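Local coordinates for glutaconate CoA-transferase subunit A (Acidaminococcus fermentans, PDB 1POI), which transfers the coenzyme A moiety from acetyl-CoA to glutaconate, (R)-2-hydroxyglutarate and related compounds in bacterial glutamate degradation, at residues D56-I61 against K261-V266. Residues are numbered along the deposited sequence; the frame is centred on the assembly and turned at random.
Sequences DWDMLI and KVYDKV
Y263 reaches from helix 257-266 to D58 and M59 of helix 55-62 in a small, buried helix-to-helix contact built on one tyrosine. Helix 55-62 lies in the chain between sheet strands 46-49 and 66-71 and packs on strand 19-22 through W57 and L60. Helix 257-266 comes after the last sheet strand, 236-239. The two backbones stay well apart, with M59 CA and Y263 CA 10.0 Å from each other, so the phenol bridges the distance. Y263 carries CG anti to its own N (chi1 -174°), which extends the ring from helix 257-266 so that its hydroxyl reaches D58. That hydroxyl donates a hydrogen bond to D58 OD2, with Y263 OH and D58 OD2 2.7 Å apart. OD2 accepts on its anti lone pair and lies at the ring edge, near the ring plane. The carboxylate is turned 78° from that plane. D58 OD1 accepts a hydrogen bond from the backbone N of F86, so both carboxylate oxygens are engaged. M59 CG lies alongside the hydroxyl end, oblique to the ring, 3.8 Å from Y263 CE1. M59 SD is 5.2 Å from the centroid of the Y263 ring, 51° off the normal. F276 of helix 270-282 meets the Y263 ring edge-to-face and also touches M59. A phenylalanine in place of Y263 would probably deprive D58 OD2 of this buried donor and remove this polar link between the two segments. The arrangement is a tyrosine-aspartate hydrogen bond beside a Met-aromatic contact, joining a helix of the parallel alpha/beta CoA-transferase fold to the C-terminal helices.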
loop_
_atom_site.group_PDB
_atom_site.type_symbol
_atom_site.label_atom_id
_atom_site.label_comp_id
_atom_site.label_asym_id
_atom_site.label_seq_id
_atom_site.Cartn_x
_atom_site.Cartn_y
_atom_site.Cartn_z
ATOM N N ASP A 56 -1.072 -15.999 -30.008
ATOM C CA ASP A 56 -1.411 -17.267 -29.371
ATOM C C ASP A 56 -2.273 -18.158 -30.305
ATOM O O ASP A 56 -1.825 -19.218 -30.738
ATOM C CB ASP A 56 -2.033 -17.034 -27.963
ATOM C CG ASP A 56 -3.265 -16.060 -27.958
ATOM O OD1 ASP A 56 -3.440 -15.194 -28.851
ATOM O OD2 ASP A 56 -4.086 -16.164 -27.015
ATOM N N TRP A 57 -3.448 -17.694 -30.713
ATOM C CA TRP A 57 -4.262 -18.499 -31.597
ATOM C C TRP A 57 -3.632 -18.625 -32.969
ATOM O O TRP A 57 -3.936 -19.560 -33.710
ATOM C CB TRP A 57 -5.684 -17.957 -31.700
ATOM C CG TRP A 57 -6.509 -18.364 -30.521
ATOM C CD1 TRP A 57 -6.722 -17.641 -29.378
ATOM C CD2 TRP A 57 -7.146 -19.635 -30.315
ATOM N NE1 TRP A 57 -7.436 -18.386 -28.472
ATOM C CE2 TRP A 57 -7.714 -19.614 -29.019
ATOM C CE3 TRP A 57 -7.287 -20.791 -31.103
ATOM C CZ2 TRP A 57 -8.416 -20.712 -28.483
ATOM C CZ3 TRP A 57 -7.979 -21.874 -30.574
ATOM C CH2 TRP A 57 -8.538 -21.826 -29.273
ATOM N N ASP A 58 -2.738 -17.708 -33.316
ATOM C CA ASP A 58 -2.085 -17.793 -34.615
ATOM C C ASP A 58 -1.160 -18.979 -34.614
ATOM O O ASP A 58 -1.135 -19.763 -35.555
ATOM C CB ASP A 58 -1.266 -16.563 -34.921
ATOM C CG ASP A 58 -1.041 -16.386 -36.397
ATOM O OD1 ASP A 58 -2.052 -16.382 -37.125
ATOM O OD2 ASP A 58 0.126 -16.239 -36.836
ATOM N N MET A 59 -0.398 -19.127 -33.548
ATOM C CA MET A 59 0.519 -20.234 -33.481
ATOM C C MET A 59 -0.205 -21.579 -33.549
ATOM O O MET A 59 0.194 -22.448 -34.324
ATOM C CB MET A 59 1.419 -20.090 -32.269
ATOM C CG MET A 59 2.331 -18.869 -32.387
ATOM S SD MET A 59 3.462 -18.796 -31.011
ATOM C CE MET A 59 4.664 -19.945 -31.499
ATOM N N LEU A 60 -1.316 -21.715 -32.825
ATOM C CA LEU A 60 -2.102 -22.951 -32.832
ATOM C C LEU A 60 -2.645 -23.228 -34.240
ATOM O O LEU A 60 -2.491 -24.331 -34.762
ATOM C CB LEU A 60 -3.267 -22.862 -31.838
ATOM C CG LEU A 60 -2.911 -22.752 -30.350
ATOM C CD1 LEU A 60 -4.167 -22.532 -29.503
ATOM C CD2 LEU A 60 -2.134 -23.989 -29.901
ATOM N N ILE A 61 -3.259 -22.224 -34.861
ATOM C CA ILE A 61 -3.809 -22.371 -36.206
ATOM C C ILE A 61 -2.733 -22.792 -37.212
ATOM O O ILE A 61 -2.858 -23.837 -37.857
ATOM C CB ILE A 61 -4.452 -21.067 -36.682
ATOM C CG1 ILE A 61 -5.653 -20.724 -35.813
ATOM C CG2 ILE A 61 -4.862 -21.179 -38.129
ATOM C CD1 ILE A 61 -6.252 -19.393 -36.145
ATOM N N LYS A 261 7.982 -8.184 -33.614
ATOM C CA LYS A 261 8.252 -7.779 -34.997
ATOM C C LYS A 261 8.855 -8.935 -35.781
ATOM O O LYS A 261 8.586 -9.093 -36.971
ATOM C CB LYS A 261 9.175 -6.560 -35.061
ATOM C CG LYS A 261 8.541 -5.267 -34.588
ATOM C CD LYS A 261 9.125 -4.089 -35.346
ATOM C CE LYS A 261 8.943 -2.777 -34.586
ATOM N NZ LYS A 261 9.839 -2.667 -33.386
ATOM N N VAL A 262 9.673 -9.735 -35.102
ATOM C CA VAL A 262 10.290 -10.906 -35.712
ATOM C C VAL A 262 9.147 -11.792 -36.162
ATOM O O VAL A 262 9.007 -12.080 -37.351
ATOM C CB VAL A 262 11.120 -11.693 -34.699
ATOM C CG1 VAL A 262 11.645 -12.946 -35.321
ATOM C CG2 VAL A 262 12.258 -10.840 -34.191
ATOM N N TYR A 263 8.284 -12.144 -35.205
ATOM C CA TYR A 263 7.124 -12.979 -35.472
ATOM C C TYR A 263 6.276 -12.410 -36.620
ATOM O O TYR A 263 5.802 -13.168 -37.464
ATOM C CB TYR A 263 6.280 -13.156 -34.200
ATOM C CG TYR A 263 5.134 -14.140 -34.367
ATOM C CD1 TYR A 263 5.332 -15.503 -34.177
ATOM C CD2 TYR A 263 3.879 -13.711 -34.813
ATOM C CE1 TYR A 263 4.316 -16.421 -34.444
ATOM C CE2 TYR A 263 2.854 -14.618 -35.081
ATOM C CZ TYR A 263 3.084 -15.971 -34.895
ATOM O OH TYR A 263 2.081 -16.866 -35.159
ATOM N N ASP A 264 6.115 -11.091 -36.677
ATOM C CA ASP A 264 5.312 -10.473 -37.731
ATOM C C ASP A 264 5.790 -10.834 -39.120
ATOM O O ASP A 264 4.984 -11.036 -40.024
ATOM C CB ASP A 264 5.313 -8.950 -37.611
ATOM C CG ASP A 264 4.787 -8.249 -38.882
ATOM O OD1 ASP A 264 3.591 -8.382 -39.210
ATOM O OD2 ASP A 264 5.575 -7.555 -39.561
ATOM N N LYS A 265 7.104 -10.841 -39.303
ATOM C CA LYS A 265 7.667 -11.132 -40.606
ATOM C C LYS A 265 7.805 -12.628 -40.815
ATOM O O LYS A 265 7.501 -13.146 -41.887
ATOM C CB LYS A 265 9.001 -10.389 -40.791
ATOM C CG LYS A 265 10.139 -10.831 -39.881
ATOM C CD LYS A 265 11.196 -11.602 -40.657
ATOM C CE LYS A 265 12.220 -12.262 -39.728
ATOM N NZ LYS A 265 13.079 -13.252 -40.474
ATOM N N VAL A 266 8.273 -13.318 -39.787
ATOM C CA VAL A 266 8.424 -14.760 -39.815
ATOM C C VAL A 266 7.122 -15.463 -40.258
ATOM O O VAL A 266 7.120 -16.252 -41.201
ATOM C CB VAL A 266 8.823 -15.256 -38.434
ATOM C CG1 VAL A 266 8.529 -16.709 -38.302
ATOM C CG2 VAL A 266 10.296 -15.000 -38.204
#